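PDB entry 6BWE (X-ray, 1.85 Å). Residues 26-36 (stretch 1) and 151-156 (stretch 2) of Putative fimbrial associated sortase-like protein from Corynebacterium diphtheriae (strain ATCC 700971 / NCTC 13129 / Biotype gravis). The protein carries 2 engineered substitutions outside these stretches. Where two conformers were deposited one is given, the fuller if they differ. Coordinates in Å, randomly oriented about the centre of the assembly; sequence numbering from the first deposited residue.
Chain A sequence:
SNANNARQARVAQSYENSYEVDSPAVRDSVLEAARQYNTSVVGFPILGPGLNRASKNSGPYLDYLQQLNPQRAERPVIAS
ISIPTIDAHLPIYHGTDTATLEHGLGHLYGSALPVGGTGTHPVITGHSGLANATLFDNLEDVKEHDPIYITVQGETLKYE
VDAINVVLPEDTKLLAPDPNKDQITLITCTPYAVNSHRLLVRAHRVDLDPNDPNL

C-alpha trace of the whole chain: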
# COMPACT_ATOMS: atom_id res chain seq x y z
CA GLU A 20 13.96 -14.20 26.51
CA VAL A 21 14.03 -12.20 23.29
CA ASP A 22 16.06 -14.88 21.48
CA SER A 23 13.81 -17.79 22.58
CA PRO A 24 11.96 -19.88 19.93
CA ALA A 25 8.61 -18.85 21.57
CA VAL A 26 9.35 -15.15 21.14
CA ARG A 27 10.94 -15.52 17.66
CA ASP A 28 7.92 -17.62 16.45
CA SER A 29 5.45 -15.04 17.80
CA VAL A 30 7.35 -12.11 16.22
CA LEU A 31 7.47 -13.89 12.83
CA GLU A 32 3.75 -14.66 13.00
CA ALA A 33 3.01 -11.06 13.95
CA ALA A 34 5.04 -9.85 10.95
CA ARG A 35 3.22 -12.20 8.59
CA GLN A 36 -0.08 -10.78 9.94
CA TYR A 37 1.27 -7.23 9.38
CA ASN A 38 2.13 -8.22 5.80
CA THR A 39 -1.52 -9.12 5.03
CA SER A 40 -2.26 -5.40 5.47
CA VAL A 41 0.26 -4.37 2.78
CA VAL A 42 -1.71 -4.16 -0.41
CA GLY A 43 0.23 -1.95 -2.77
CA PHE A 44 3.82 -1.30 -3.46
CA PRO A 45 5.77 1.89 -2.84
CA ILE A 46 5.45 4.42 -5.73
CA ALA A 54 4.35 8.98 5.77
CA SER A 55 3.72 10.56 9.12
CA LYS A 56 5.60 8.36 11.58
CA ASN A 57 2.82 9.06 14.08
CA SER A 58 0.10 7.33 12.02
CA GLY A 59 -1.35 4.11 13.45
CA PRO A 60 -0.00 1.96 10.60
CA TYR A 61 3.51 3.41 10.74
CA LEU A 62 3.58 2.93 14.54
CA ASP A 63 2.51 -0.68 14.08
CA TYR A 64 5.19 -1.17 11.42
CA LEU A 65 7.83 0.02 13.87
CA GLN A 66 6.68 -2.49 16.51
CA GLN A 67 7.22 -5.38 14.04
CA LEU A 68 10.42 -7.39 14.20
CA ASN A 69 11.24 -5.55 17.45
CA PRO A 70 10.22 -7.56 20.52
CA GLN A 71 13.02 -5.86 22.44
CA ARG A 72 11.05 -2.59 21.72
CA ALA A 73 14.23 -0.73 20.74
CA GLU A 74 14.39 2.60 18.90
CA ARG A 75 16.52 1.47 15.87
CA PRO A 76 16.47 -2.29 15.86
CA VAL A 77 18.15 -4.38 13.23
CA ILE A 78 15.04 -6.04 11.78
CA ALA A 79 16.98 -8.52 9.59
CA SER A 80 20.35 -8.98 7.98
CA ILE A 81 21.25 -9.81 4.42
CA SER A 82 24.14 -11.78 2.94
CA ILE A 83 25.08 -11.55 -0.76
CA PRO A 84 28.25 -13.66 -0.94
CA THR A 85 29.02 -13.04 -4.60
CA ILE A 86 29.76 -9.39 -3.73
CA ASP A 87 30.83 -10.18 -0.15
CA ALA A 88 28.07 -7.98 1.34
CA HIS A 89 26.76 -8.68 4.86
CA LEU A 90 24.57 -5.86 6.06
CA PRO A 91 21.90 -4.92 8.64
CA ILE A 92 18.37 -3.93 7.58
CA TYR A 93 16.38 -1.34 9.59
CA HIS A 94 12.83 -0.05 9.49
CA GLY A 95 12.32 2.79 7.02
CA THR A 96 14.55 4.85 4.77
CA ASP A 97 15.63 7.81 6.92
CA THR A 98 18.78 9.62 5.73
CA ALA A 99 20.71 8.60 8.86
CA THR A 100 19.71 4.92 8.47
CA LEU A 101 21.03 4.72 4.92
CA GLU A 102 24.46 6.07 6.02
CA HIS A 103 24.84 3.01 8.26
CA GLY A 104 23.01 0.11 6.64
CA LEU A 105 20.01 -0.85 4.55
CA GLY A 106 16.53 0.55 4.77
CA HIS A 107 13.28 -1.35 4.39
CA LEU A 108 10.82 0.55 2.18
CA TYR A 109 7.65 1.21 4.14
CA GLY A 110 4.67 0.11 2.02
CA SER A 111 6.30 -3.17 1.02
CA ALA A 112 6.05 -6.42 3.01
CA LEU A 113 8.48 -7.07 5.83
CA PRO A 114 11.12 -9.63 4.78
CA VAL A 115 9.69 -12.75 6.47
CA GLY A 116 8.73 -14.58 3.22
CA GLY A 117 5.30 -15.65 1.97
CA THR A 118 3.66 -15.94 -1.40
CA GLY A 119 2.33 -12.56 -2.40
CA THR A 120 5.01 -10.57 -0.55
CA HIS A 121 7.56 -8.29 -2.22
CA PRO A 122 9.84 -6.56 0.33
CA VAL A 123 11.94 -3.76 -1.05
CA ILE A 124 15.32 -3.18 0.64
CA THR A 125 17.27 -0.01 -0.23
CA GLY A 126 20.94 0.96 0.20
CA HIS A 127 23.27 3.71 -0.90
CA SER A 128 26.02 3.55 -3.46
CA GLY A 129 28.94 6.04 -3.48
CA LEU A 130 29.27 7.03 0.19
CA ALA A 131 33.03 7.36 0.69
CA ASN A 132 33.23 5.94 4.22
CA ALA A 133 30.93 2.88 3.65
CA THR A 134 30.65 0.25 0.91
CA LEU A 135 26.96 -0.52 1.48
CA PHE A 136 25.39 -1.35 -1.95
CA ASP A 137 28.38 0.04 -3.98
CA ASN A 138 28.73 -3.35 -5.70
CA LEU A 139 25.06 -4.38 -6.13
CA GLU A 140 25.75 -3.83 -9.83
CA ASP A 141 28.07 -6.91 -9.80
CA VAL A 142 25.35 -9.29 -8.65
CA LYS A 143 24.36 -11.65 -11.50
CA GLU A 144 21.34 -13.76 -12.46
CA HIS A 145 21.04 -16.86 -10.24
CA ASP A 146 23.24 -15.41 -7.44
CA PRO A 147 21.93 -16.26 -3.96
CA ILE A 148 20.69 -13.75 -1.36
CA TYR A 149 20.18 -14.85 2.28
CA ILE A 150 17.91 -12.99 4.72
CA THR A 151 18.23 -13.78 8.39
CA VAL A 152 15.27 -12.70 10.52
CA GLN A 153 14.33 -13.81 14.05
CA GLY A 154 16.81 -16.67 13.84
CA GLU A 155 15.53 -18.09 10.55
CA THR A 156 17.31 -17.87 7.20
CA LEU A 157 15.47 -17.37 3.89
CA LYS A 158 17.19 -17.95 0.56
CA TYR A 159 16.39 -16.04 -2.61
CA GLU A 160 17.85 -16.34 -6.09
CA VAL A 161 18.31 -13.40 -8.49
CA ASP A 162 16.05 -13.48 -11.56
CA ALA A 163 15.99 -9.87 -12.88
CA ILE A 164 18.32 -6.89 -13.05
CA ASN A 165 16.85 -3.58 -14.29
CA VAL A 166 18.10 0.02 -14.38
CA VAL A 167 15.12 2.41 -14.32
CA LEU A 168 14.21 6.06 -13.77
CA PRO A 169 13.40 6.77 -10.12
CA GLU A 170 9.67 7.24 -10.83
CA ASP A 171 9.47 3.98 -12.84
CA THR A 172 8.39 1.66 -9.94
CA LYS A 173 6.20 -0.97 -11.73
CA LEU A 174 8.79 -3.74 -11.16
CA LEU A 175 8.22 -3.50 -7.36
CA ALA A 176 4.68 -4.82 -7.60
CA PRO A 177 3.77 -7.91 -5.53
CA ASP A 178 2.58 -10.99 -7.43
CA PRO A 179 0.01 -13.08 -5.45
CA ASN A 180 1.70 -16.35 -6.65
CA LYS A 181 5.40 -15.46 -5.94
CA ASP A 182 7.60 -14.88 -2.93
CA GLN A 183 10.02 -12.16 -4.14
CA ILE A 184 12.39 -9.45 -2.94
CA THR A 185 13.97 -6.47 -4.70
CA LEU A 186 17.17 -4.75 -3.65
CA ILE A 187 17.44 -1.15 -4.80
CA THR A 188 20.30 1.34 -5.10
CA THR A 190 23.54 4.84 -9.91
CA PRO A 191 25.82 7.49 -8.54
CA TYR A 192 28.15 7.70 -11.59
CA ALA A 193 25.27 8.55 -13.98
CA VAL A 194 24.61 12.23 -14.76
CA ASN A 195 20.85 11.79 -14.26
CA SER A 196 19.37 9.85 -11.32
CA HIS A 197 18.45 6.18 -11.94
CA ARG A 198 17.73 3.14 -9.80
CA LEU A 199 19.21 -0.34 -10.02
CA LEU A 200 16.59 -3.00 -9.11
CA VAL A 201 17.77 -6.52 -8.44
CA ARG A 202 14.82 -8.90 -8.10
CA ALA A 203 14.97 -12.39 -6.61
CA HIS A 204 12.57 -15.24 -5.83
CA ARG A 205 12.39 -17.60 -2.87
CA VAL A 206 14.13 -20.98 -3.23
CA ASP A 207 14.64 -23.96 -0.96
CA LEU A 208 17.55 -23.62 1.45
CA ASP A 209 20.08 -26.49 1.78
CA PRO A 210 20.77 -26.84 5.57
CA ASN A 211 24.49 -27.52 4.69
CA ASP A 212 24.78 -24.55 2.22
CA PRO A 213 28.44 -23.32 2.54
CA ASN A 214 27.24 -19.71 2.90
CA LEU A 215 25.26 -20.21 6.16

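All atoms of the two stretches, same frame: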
# COMPACT_ATOMS: atom_id res chain seq x y z
N VAL A 26 9.40 -16.56 21.52
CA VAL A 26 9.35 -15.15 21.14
C VAL A 26 9.58 -14.99 19.63
O VAL A 26 8.78 -14.33 18.94
CB VAL A 26 10.31 -14.27 21.98
CG1 VAL A 26 10.33 -12.83 21.47
CG2 VAL A 26 9.87 -14.29 23.44
N ARG A 27 10.63 -15.61 19.11
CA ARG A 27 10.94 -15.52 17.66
C ARG A 27 9.74 -15.96 16.80
O ARG A 27 9.35 -15.24 15.89
CB ARG A 27 12.17 -16.32 17.28
CG ARG A 27 13.47 -15.65 17.70
CD ARG A 27 14.64 -16.61 17.68
NE ARG A 27 15.87 -15.85 17.69
CZ ARG A 27 17.08 -16.39 17.50
NH1 ARG A 27 17.21 -17.70 17.32
NH2 ARG A 27 18.14 -15.63 17.48
N ASP A 28 9.15 -17.12 17.13
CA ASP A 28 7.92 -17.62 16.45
C ASP A 28 6.77 -16.62 16.49
O ASP A 28 6.15 -16.37 15.47
CB ASP A 28 7.45 -18.96 17.03
CG ASP A 28 8.36 -20.11 16.66
OD1 ASP A 28 9.26 -19.92 15.80
OD2 ASP A 28 8.16 -21.22 17.23
N SER A 29 6.54 -16.01 17.65
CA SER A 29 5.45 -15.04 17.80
C SER A 29 5.70 -13.76 16.98
O SER A 29 4.78 -13.22 16.36
CB SER A 29 5.19 -14.73 19.29
OG SER A 29 4.44 -13.54 19.47
N VAL A 30 6.95 -13.30 16.97
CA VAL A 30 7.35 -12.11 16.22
C VAL A 30 7.21 -12.35 14.70
O VAL A 30 6.69 -11.50 13.95
CB VAL A 30 8.77 -11.70 16.61
CG1 VAL A 30 9.31 -10.59 15.72
CG2 VAL A 30 8.83 -11.25 18.07
N LEU A 31 7.66 -13.51 14.24
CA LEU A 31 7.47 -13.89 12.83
C LEU A 31 6.00 -13.95 12.43
O LEU A 31 5.61 -13.41 11.36
CB LEU A 31 8.18 -15.20 12.52
CG LEU A 31 9.71 -15.14 12.57
CD1 LEU A 31 10.29 -16.58 12.50
CD2 LEU A 31 10.28 -14.26 11.45
N GLU A 32 5.16 -14.60 13.25
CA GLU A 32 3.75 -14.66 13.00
C GLU A 32 3.14 -13.26 12.96
O GLU A 32 2.34 -12.94 12.09
CB GLU A 32 3.04 -15.54 14.04
CG GLU A 32 3.01 -17.01 13.65
CD GLU A 32 2.13 -17.25 12.42
OE1 GLU A 32 0.87 -17.11 12.53
OE2 GLU A 32 2.68 -17.52 11.32
N ALA A 33 3.51 -12.44 13.94
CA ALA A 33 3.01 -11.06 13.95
C ALA A 33 3.40 -10.31 12.68
O ALA A 33 2.61 -9.50 12.16
CB ALA A 33 3.52 -10.30 15.17
N ALA A 34 4.61 -10.54 12.19
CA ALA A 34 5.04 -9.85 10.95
C ALA A 34 4.33 -10.36 9.70
O ALA A 34 4.06 -9.59 8.77
CB ALA A 34 6.52 -9.99 10.77
N ARG A 35 4.07 -11.65 9.66
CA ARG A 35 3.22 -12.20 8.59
C ARG A 35 1.80 -11.61 8.61
O ARG A 35 1.25 -11.29 7.56
CB ARG A 35 3.11 -13.72 8.68
CG ARG A 35 4.37 -14.45 8.34
CD ARG A 35 4.18 -15.96 8.52
NE ARG A 35 5.51 -16.54 8.62
CZ ARG A 35 6.04 -17.16 9.68
NH1 ARG A 35 5.35 -17.36 10.80
NH2 ARG A 35 7.29 -17.60 9.59
N GLN A 36 1.22 -11.46 9.79
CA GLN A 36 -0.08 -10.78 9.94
C GLN A 36 -0.01 -9.31 9.44
O GLN A 36 -0.90 -8.84 8.68
CB GLN A 36 -0.54 -10.83 11.39
CG GLN A 36 -1.84 -10.06 11.62
CD GLN A 36 -2.41 -10.18 13.01
OE1 GLN A 36 -3.51 -10.72 13.23
NE2 GLN A 36 -1.71 -9.62 13.96
N THR A 151 18.38 -13.21 7.08
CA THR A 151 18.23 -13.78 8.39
C THR A 151 17.32 -12.88 9.21
O THR A 151 17.57 -11.70 9.32
CB THR A 151 19.57 -14.00 9.07
OG1 THR A 151 20.39 -14.84 8.22
CG2 THR A 151 19.41 -14.70 10.39
N VAL A 152 16.27 -13.47 9.78
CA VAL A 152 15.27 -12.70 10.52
C VAL A 152 14.73 -13.58 11.63
O VAL A 152 14.36 -14.74 11.40
CB VAL A 152 14.18 -12.13 9.56
CG1 VAL A 152 13.53 -13.22 8.72
CG2 VAL A 152 13.15 -11.32 10.30
N GLN A 153 14.75 -13.06 12.85
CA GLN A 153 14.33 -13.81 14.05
C GLN A 153 14.87 -15.23 14.10
O GLN A 153 14.13 -16.17 14.40
CB GLN A 153 12.82 -13.81 14.13
CG GLN A 153 12.26 -12.39 14.29
CD GLN A 153 12.60 -11.78 15.62
OE1 GLN A 153 12.26 -12.33 16.65
NE2 GLN A 153 13.24 -10.59 15.61
N GLY A 154 16.14 -15.38 13.77
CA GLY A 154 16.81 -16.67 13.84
C GLY A 154 16.68 -17.55 12.61
O GLY A 154 17.36 -18.57 12.50
N GLU A 155 15.80 -17.21 11.69
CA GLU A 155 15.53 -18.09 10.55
C GLU A 155 16.26 -17.51 9.34
O GLU A 155 16.42 -16.30 9.26
CB GLU A 155 14.01 -18.19 10.39
CG GLU A 155 13.42 -17.86 9.05
CD GLU A 155 11.91 -17.81 9.11
OE1 GLU A 155 11.34 -16.77 8.69
OE2 GLU A 155 11.31 -18.78 9.61
N THR A 156 16.66 -18.35 8.39
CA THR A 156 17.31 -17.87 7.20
C THR A 156 16.46 -18.23 5.98
O THR A 156 16.03 -19.36 5.82
CB THR A 156 18.74 -18.38 7.10
OG1 THR A 156 19.47 -17.86 8.21
CG2 THR A 156 19.42 -17.85 5.82
O HOH W 1 9.12 -16.99 7.63

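Residues 26-36 form part of a longer helix, which packs against the tight turn of a β-hairpin in residues 151-156. The turn is type I' and runs from Val-152 to Glu-155. Backbone hydrogen bonds close it in both directions: Val-152 N to Glu-155 O and Glu-155 N to Val-152 O, each 2.9 Å. No direct hydrogen bond crosses between helix and hairpin, so the contact rests on packing, one water and loosely paired charges.

Val-26 makes no contact. Arg-27 lies alongside the turn with an extended side chain. Its CD is 3.3 Å from Gln-153 O, and its CG is 3.7 Å from Gln-153 OE1. One face of the guanidinium covers Gln-153 C and Gly-154 CA; Arg-27 NH1 is 3.7 Å from Gly-154 CA. An ideal CB on Gly-154 would lie 2.5 Å from Arg-27 NH1, a clash. The backbone angles of Gly-154 independently call for glycine.

The CA-to-CB bonds of Asp-28 and Ser-29 point away from the hairpin, and neither side chain makes contact. Val-30 points toward it, and its CG1 packs 3.5 Å from Gln-153 CD. Leu-31, one helical turn after Arg-27, is buried. Its CD2 is 3.7 Å from Gln-153 CB and 4.3 Å from Val-152 CG2, while its CD1 is 3.8 Å from Glu-155 OE2. Gln-153 thus meets Arg-27, Val-30 and Leu-31, and has the largest covered area in the contact.

Glu-32 does not reach the hairpin, but its OE2 accepts a 2.7 Å hydrogen bond from Arg-35 NH1, part of a salt bridge within the helix. Ala-33 and Ala-34 do not reach the hairpin. Arg-35 NH2 lies 4.2 Å from Glu-155 OE2, too far for a salt bridge. Water 1 links these two side chains. The water oxygen accepts from Arg-35 NH2 at 2.8 Å and lies 2.5 Å from Glu-155 OE1. Gln-36 makes no contact.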